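SusD family protein (Bacteroides uniformis, PDB 7KV1) probably binds beta-glucans at the cell surface as a SusD-like, tetratricopeptide-repeat glycan-binding protein of a human gut bacterium. Local coordinates at residues G326-R340 and T374-F388. Sequence-based numbering, arbitrary orientation.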
loop_
_atom_site.group_PDB
_atom_site.type_symbol
_atom_site.label_atom_id
_atom_site.label_comp_id
_atom_site.label_asym_id
_atom_site.label_seq_id
_atom_site.Cartn_x
_atom_site.Cartn_y
_atom_site.Cartn_z
ATOM N N GLY A 326 21.942 16.450 5.118
ATOM C CA GLY A 326 21.288 15.363 5.872
ATOM C C GLY A 326 21.797 13.979 5.511
ATOM O O GLY A 326 21.528 13.035 6.290
ATOM N N TRP A 327 22.504 13.832 4.388
ATOM C CA TRP A 327 22.988 12.499 3.932
ATOM C C TRP A 327 24.415 12.603 3.399
ATOM O O TRP A 327 24.627 13.302 2.399
ATOM C CB TRP A 327 22.024 11.922 2.890
ATOM C CG TRP A 327 22.151 10.453 2.620
ATOM C CD1 TRP A 327 22.262 9.434 3.519
ATOM C CD2 TRP A 327 22.074 9.838 1.325
ATOM N NE1 TRP A 327 22.310 8.229 2.865
ATOM C CE2 TRP A 327 22.197 8.453 1.520
ATOM C CE3 TRP A 327 21.957 10.337 0.024
ATOM C CZ2 TRP A 327 22.151 7.566 0.462
ATOM C CZ3 TRP A 327 21.924 9.455 -1.022
ATOM C CH2 TRP A 327 22.013 8.091 -0.799
ATOM N N SER A 328 25.337 11.866 4.026
ATOM C CA SER A 328 26.800 11.937 3.753
ATOM C C SER A 328 27.169 11.255 2.433
ATOM O O SER A 328 26.512 10.237 2.038
ATOM C CB SER A 328 27.568 11.325 4.888
ATOM O OG SER A 328 27.313 12.045 6.081
ATOM N N LYS A 329 28.241 11.744 1.811
ATOM C CA LYS A 329 28.962 11.047 0.719
ATOM C C LYS A 329 29.306 9.628 1.210
ATOM O O LYS A 329 29.456 9.472 2.431
ATOM C CB LYS A 329 30.202 11.865 0.336
ATOM C CG LYS A 329 30.771 11.531 -1.032
ATOM C CD LYS A 329 31.999 12.313 -1.436
ATOM C CE LYS A 329 32.238 12.216 -2.928
ATOM N NZ LYS A 329 33.680 12.238 -3.247
ATOM N N GLY A 330 29.380 8.646 0.297
ATOM C CA GLY A 330 29.819 7.262 0.552
ATOM C C GLY A 330 28.710 6.355 1.045
ATOM O O GLY A 330 29.021 5.226 1.524
ATOM N N ASN A 331 27.460 6.810 0.977
ATOM C CA ASN A 331 26.263 5.985 1.320
ATOM C C ASN A 331 25.653 5.422 0.022
ATOM O O ASN A 331 25.798 6.058 -1.033
ATOM C CB ASN A 331 25.280 6.790 2.179
ATOM C CG ASN A 331 25.732 6.884 3.623
ATOM O OD1 ASN A 331 25.822 5.861 4.305
ATOM N ND2 ASN A 331 26.016 8.094 4.087
ATOM N N ASP A 332 25.072 4.231 0.084
ATOM C CA ASP A 332 24.558 3.522 -1.109
ATOM C C ASP A 332 23.218 4.136 -1.528
ATOM O O ASP A 332 22.338 4.351 -0.648
ATOM C CB ASP A 332 24.364 2.033 -0.842
ATOM C CG ASP A 332 25.547 1.188 -1.279
ATOM O OD1 ASP A 332 26.681 1.518 -0.868
ATOM O OD2 ASP A 332 25.325 0.214 -2.029
ATOM N N GLY A 333 23.068 4.365 -2.817
ATOM C CA GLY A 333 21.785 4.711 -3.443
ATOM C C GLY A 333 21.683 3.973 -4.752
ATOM O O GLY A 333 22.607 4.079 -5.563
ATOM N N TRP A 334 20.617 3.201 -4.956
ATOM C CA TRP A 334 20.530 2.283 -6.116
ATOM C C TRP A 334 19.736 2.889 -7.277
ATOM O O TRP A 334 19.726 2.275 -8.340
ATOM C CB TRP A 334 19.988 0.944 -5.667
ATOM C CG TRP A 334 20.924 0.268 -4.715
ATOM C CD1 TRP A 334 22.175 0.676 -4.330
ATOM C CD2 TRP A 334 20.682 -0.975 -4.040
ATOM N NE1 TRP A 334 22.686 -0.208 -3.416
ATOM C CE2 TRP A 334 21.810 -1.235 -3.238
ATOM C CE3 TRP A 334 19.614 -1.866 -4.012
ATOM C CZ2 TRP A 334 21.906 -2.368 -2.438
ATOM C CZ3 TRP A 334 19.698 -2.981 -3.211
ATOM C CH2 TRP A 334 20.841 -3.234 -2.454
ATOM N N GLY A 335 19.171 4.075 -7.098
ATOM C CA GLY A 335 18.609 4.816 -8.239
ATOM C C GLY A 335 17.343 4.177 -8.795
ATOM O O GLY A 335 17.023 4.466 -9.940
ATOM N N PHE A 336 16.620 3.383 -8.013
ATOM C CA PHE A 336 15.247 2.955 -8.386
ATOM C C PHE A 336 14.232 4.063 -8.082
ATOM O O PHE A 336 14.523 4.945 -7.263
ATOM C CB PHE A 336 14.842 1.677 -7.681
ATOM C CG PHE A 336 15.649 0.504 -8.140
ATOM C CD1 PHE A 336 15.367 -0.096 -9.354
ATOM C CD2 PHE A 336 16.684 0.014 -7.359
ATOM C CE1 PHE A 336 16.100 -1.193 -9.771
ATOM C CE2 PHE A 336 17.443 -1.062 -7.806
ATOM C CZ PHE A 336 17.150 -1.653 -9.007
ATOM N N MET A 337 13.083 4.019 -8.771
ATOM C CA MET A 337 11.958 4.971 -8.599
ATOM C C MET A 337 12.413 6.413 -8.781
ATOM O O MET A 337 12.055 7.270 -7.968
ATOM C CB MET A 337 11.320 4.816 -7.220
ATOM C CG MET A 337 10.776 3.422 -6.990
ATOM S SD MET A 337 9.041 3.295 -7.495
ATOM C CE MET A 337 8.275 4.085 -6.082
ATOM N N PRO A 338 13.140 6.767 -9.873
ATOM C CA PRO A 338 13.212 8.158 -10.280
ATOM C C PRO A 338 11.771 8.660 -10.401
ATOM O O PRO A 338 10.920 7.969 -11.028
ATOM C CB PRO A 338 13.867 8.188 -11.659
ATOM C CG PRO A 338 14.385 6.808 -11.899
ATOM C CD PRO A 338 13.863 5.895 -10.802
ATOM N N MET A 339 11.517 9.822 -9.818
ATOM C CA MET A 339 10.208 10.488 -9.956
ATOM C C MET A 339 10.092 11.143 -11.341
ATOM O O MET A 339 10.998 11.941 -11.738
ATOM C CB MET A 339 9.966 11.542 -8.879
ATOM C CG MET A 339 8.512 11.997 -8.912
ATOM S SD MET A 339 8.147 13.075 -7.581
ATOM C CE MET A 339 8.224 11.867 -6.266
ATOM N N ARG A 340 8.964 10.925 -12.019
ATOM C CA ARG A 340 8.730 11.539 -13.357
ATOM C C ARG A 340 8.596 13.048 -13.200
ATOM O O ARG A 340 8.026 13.503 -12.180
ATOM C CB ARG A 340 7.511 10.968 -14.078
ATOM C CG ARG A 340 7.679 9.489 -14.353
ATOM C CD ARG A 340 6.405 8.712 -14.654
ATOM N NE ARG A 340 5.853 9.006 -15.948
ATOM C CZ ARG A 340 5.226 8.112 -16.726
ATOM N NH1 ARG A 340 5.148 6.829 -16.389
ATOM N NH2 ARG A 340 4.769 8.504 -17.892
ATOM N N THR A 374 16.066 11.547 -13.554
ATOM C CA THR A 374 15.321 12.823 -13.751
ATOM C C THR A 374 15.894 13.905 -12.840
ATOM O O THR A 374 15.439 15.057 -12.972
ATOM C CB THR A 374 13.820 12.668 -13.457
ATOM O OG1 THR A 374 13.645 12.301 -12.088
ATOM C CG2 THR A 374 13.157 11.633 -14.345
ATOM N N HIS A 375 16.798 13.534 -11.924
ATOM C CA HIS A 375 17.276 14.407 -10.811
ATOM C C HIS A 375 16.107 14.717 -9.871
ATOM O O HIS A 375 16.236 15.680 -9.076
ATOM C CB HIS A 375 17.939 15.698 -11.342
ATOM C CG HIS A 375 19.426 15.593 -11.418
ATOM N ND1 HIS A 375 20.049 14.525 -12.042
ATOM C CD2 HIS A 375 20.420 16.372 -10.913
ATOM C CE1 HIS A 375 21.364 14.653 -11.925
ATOM N NE2 HIS A 375 21.621 15.773 -11.247
ATOM N N ILE A 376 15.019 13.929 -9.936
ATOM C CA ILE A 376 13.905 14.028 -8.943
ATOM C C ILE A 376 13.712 12.654 -8.324
ATOM O O ILE A 376 13.725 11.673 -9.083
ATOM C CB ILE A 376 12.584 14.540 -9.539
ATOM C CG1 ILE A 376 12.785 15.738 -10.464
ATOM C CG2 ILE A 376 11.587 14.837 -8.431
ATOM C CD1 ILE A 376 11.542 16.126 -11.195
ATOM N N TRP A 377 13.500 12.642 -7.013
ATOM C CA TRP A 377 13.351 11.434 -6.191
ATOM C C TRP A 377 12.201 11.642 -5.220
ATOM O O TRP A 377 11.755 12.802 -5.060
ATOM C CB TRP A 377 14.661 11.139 -5.469
ATOM C CG TRP A 377 15.840 11.037 -6.387
ATOM C CD1 TRP A 377 16.728 12.021 -6.724
ATOM C CD2 TRP A 377 16.215 9.885 -7.164
ATOM N NE1 TRP A 377 17.629 11.552 -7.652
ATOM C CE2 TRP A 377 17.359 10.235 -7.911
ATOM C CE3 TRP A 377 15.695 8.595 -7.300
ATOM C CZ2 TRP A 377 17.982 9.333 -8.779
ATOM C CZ3 TRP A 377 16.325 7.704 -8.143
ATOM C CH2 TRP A 377 17.449 8.068 -8.875
ATOM N N LEU A 378 11.771 10.567 -4.564
ATOM C CA LEU A 378 10.685 10.632 -3.550
ATOM C C LEU A 378 11.275 11.173 -2.237
ATOM O O LEU A 378 12.128 10.507 -1.627
ATOM C CB LEU A 378 10.063 9.241 -3.380
ATOM C CG LEU A 378 8.948 9.115 -2.351
ATOM C CD1 LEU A 378 7.736 9.934 -2.743
ATOM C CD2 LEU A 378 8.562 7.647 -2.166
ATOM N N GLN A 379 10.800 12.327 -1.799
ATOM C CA GLN A 379 11.218 12.961 -0.525
ATOM C C GLN A 379 10.654 12.181 0.672
ATOM O O GLN A 379 11.288 12.174 1.717
ATOM C CB GLN A 379 10.787 14.426 -0.567
ATOM C CG GLN A 379 10.992 15.146 0.755
ATOM C CD GLN A 379 12.438 15.489 1.007
ATOM O OE1 GLN A 379 13.199 15.771 0.080
ATOM N NE2 GLN A 379 12.809 15.482 2.280
ATOM N N LYS A 380 9.480 11.566 0.556
ATOM C CA LYS A 380 8.734 11.038 1.727
ATOM C C LYS A 380 9.585 9.995 2.456
ATOM O O LYS A 380 9.433 9.880 3.708
ATOM C CB LYS A 380 7.399 10.438 1.279
ATOM C CG LYS A 380 6.378 11.490 0.861
ATOM C CD LYS A 380 5.037 10.897 0.461
ATOM C CE LYS A 380 4.036 11.961 0.060
ATOM N NZ LYS A 380 2.890 11.338 -0.645
ATOM N N TYR A 381 10.377 9.212 1.703
ATOM C CA TYR A 381 11.177 8.095 2.253
ATOM C C TYR A 381 12.644 8.249 1.832
ATOM O O TYR A 381 13.323 7.238 1.727
ATOM C CB TYR A 381 10.553 6.745 1.849
ATOM C CG TYR A 381 9.175 6.501 2.420
ATOM C CD1 TYR A 381 9.005 6.184 3.761
ATOM C CD2 TYR A 381 8.041 6.529 1.615
ATOM C CE1 TYR A 381 7.748 5.942 4.293
ATOM C CE2 TYR A 381 6.777 6.288 2.134
ATOM C CZ TYR A 381 6.628 5.991 3.482
ATOM O OH TYR A 381 5.402 5.733 4.032
ATOM N N ARG A 382 13.128 9.481 1.665
ATOM C CA ARG A 382 14.524 9.718 1.259
ATOM C C ARG A 382 15.451 9.346 2.419
ATOM O O ARG A 382 15.071 9.349 3.594
ATOM C CB ARG A 382 14.734 11.141 0.746
ATOM C CG ARG A 382 14.599 12.222 1.805
ATOM C CD ARG A 382 15.511 13.360 1.438
ATOM N NE ARG A 382 16.891 13.005 1.686
ATOM C CZ ARG A 382 17.926 13.816 1.507
ATOM N NH1 ARG A 382 17.767 15.040 1.044
ATOM N NH2 ARG A 382 19.136 13.373 1.768
ATOM N N PRO A 383 16.692 8.924 2.104
ATOM C CA PRO A 383 17.661 8.578 3.137
ATOM C C PRO A 383 18.191 9.852 3.810
ATOM O O PRO A 383 18.410 10.850 3.103
ATOM C CB PRO A 383 18.780 7.846 2.387
ATOM C CG PRO A 383 18.706 8.444 0.990
ATOM C CD PRO A 383 17.232 8.731 0.753
ATOM N N TYR A 384 18.372 9.751 5.125
ATOM C CA TYR A 384 19.062 10.717 6.021
ATOM C C TYR A 384 20.008 9.969 6.962
ATOM O O TYR A 384 19.567 8.956 7.518
ATOM C CB TYR A 384 18.044 11.460 6.889
ATOM C CG TYR A 384 17.289 12.523 6.144
ATOM C CD1 TYR A 384 17.951 13.625 5.644
ATOM C CD2 TYR A 384 15.937 12.406 5.898
ATOM C CE1 TYR A 384 17.282 14.610 4.945
ATOM C CE2 TYR A 384 15.250 13.386 5.208
ATOM C CZ TYR A 384 15.923 14.480 4.727
ATOM O OH TYR A 384 15.282 15.438 4.030
ATOM N N ASP A 385 21.211 10.503 7.231
ATOM C CA ASP A 385 22.172 9.879 8.199
ATOM C C ASP A 385 21.477 9.645 9.546
ATOM O O ASP A 385 21.567 8.537 10.086
ATOM C CB ASP A 385 23.439 10.714 8.416
ATOM C CG ASP A 385 24.259 10.904 7.158
ATOM O OD1 ASP A 385 24.279 9.996 6.313
ATOM O OD2 ASP A 385 24.827 11.980 7.010
ATOM N N LYS A 386 20.756 10.633 10.054
ATOM C CA LYS A 386 20.091 10.529 11.379
ATOM C C LYS A 386 19.140 9.321 11.441
ATOM O O LYS A 386 18.783 8.968 12.557
ATOM C CB LYS A 386 19.346 11.832 11.681
ATOM C CG LYS A 386 18.203 12.149 10.728
ATOM C CD LYS A 386 17.357 13.321 11.171
ATOM C CE LYS A 386 15.942 13.254 10.650
ATOM N NZ LYS A 386 15.196 12.183 11.345
ATOM N N ASN A 387 18.740 8.713 10.305
ATOM C CA ASN A 387 17.721 7.628 10.248
ATOM C C ASN A 387 18.370 6.237 10.069
ATOM O O ASN A 387 17.616 5.255 10.001
ATOM C CB ASN A 387 16.703 7.884 9.122
ATOM C CG ASN A 387 15.778 9.064 9.359
ATOM O OD1 ASN A 387 15.471 9.424 10.494
ATOM N ND2 ASN A 387 15.327 9.686 8.285
ATOM N N PHE A 388 19.705 6.114 10.040
ATOM C CA PHE A 388 20.416 4.809 9.888
ATOM C C PHE A 388 20.184 3.866 11.072
ATOM O O PHE A 388 20.417 4.318 12.198
ATOM C CB PHE A 388 21.926 4.999 9.885
ATOM C CG PHE A 388 22.529 5.411 8.575
ATOM C CD1 PHE A 388 22.236 4.715 7.413
ATOM C CD2 PHE A 388 23.475 6.425 8.528
ATOM C CE1 PHE A 388 22.835 5.067 6.218
ATOM C CE2 PHE A 388 24.072 6.777 7.329
ATOM C CZ PHE A 388 23.748 6.098 6.180
HETATM O O HOH W 1 20.745 13.429 8.704
HETATM O O HOH W 2 12.664 7.916 -5.357
#
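Pro-383 sits as a knob on the indole of Trp-327 in a CH-pi contact. In the SusD family region, the loop 326-340, which leads into helix 341-345, here meets the segment running from strand 376-378 to the 3-10 turn 385-387. The CG of Pro-383 lies over the centre of the six-membered ring, 3.5 Å from its centroid and only 9° off the normal. Trp-327 CG stands anti to the backbone N (chi1 -164°), which turns one face of the indole toward Pro-383. Its NE1 is hydrogen-bonded to Tyr-399 OH. With an alanine in place of Trp-327, Pro-383 would probably lose the ring it packs on, and Tyr-399 the N-H of the indole.

Beside this CH-pi contact, Asp-385 reaches back to Ser-328. Its OD1 takes the backbone N of Ser-328 on the syn lone pair, in an almost straight bond (175°). Its OD2 accepts from Ser-328 OG at 2.7 Å, from above the carboxylate plane. The backbone N of Asp-385 also binds Gly-326 O. A bridging water joins that same oxygen to Lys-386 N. Arg-382 grips Pro-383 O with NE and NH2, while its NH1 forms a salt bridge with Asp-324. The edge of its guanidinium meets Trp-327 CB.

At the other end, Trp-377 pushes its ring into a bend at Gly-335. Its CH2 comes to 3.5 Å from Gly-335 CA, and Phe-336 O lies at the ring edge. Met-339 fills the hollow between Ile-376 and Leu-378. Its CB packs on Ile-376 CG2 at 3.7 Å, and the bend at chi3 brings CE to Leu-378 CD1. Strand 376-378 pairs with strand 358-360, whose Cys-358 touches both Met-339 and Ile-376. The patches about Trp-327 and Met-339 join loop and strand segment by plain packing. Met-339 N donates to Ile-376 O. Thr-374 OG1 accepts from Ile-376 N in an ST turn and donates to Met-339 O at 2.7 Å.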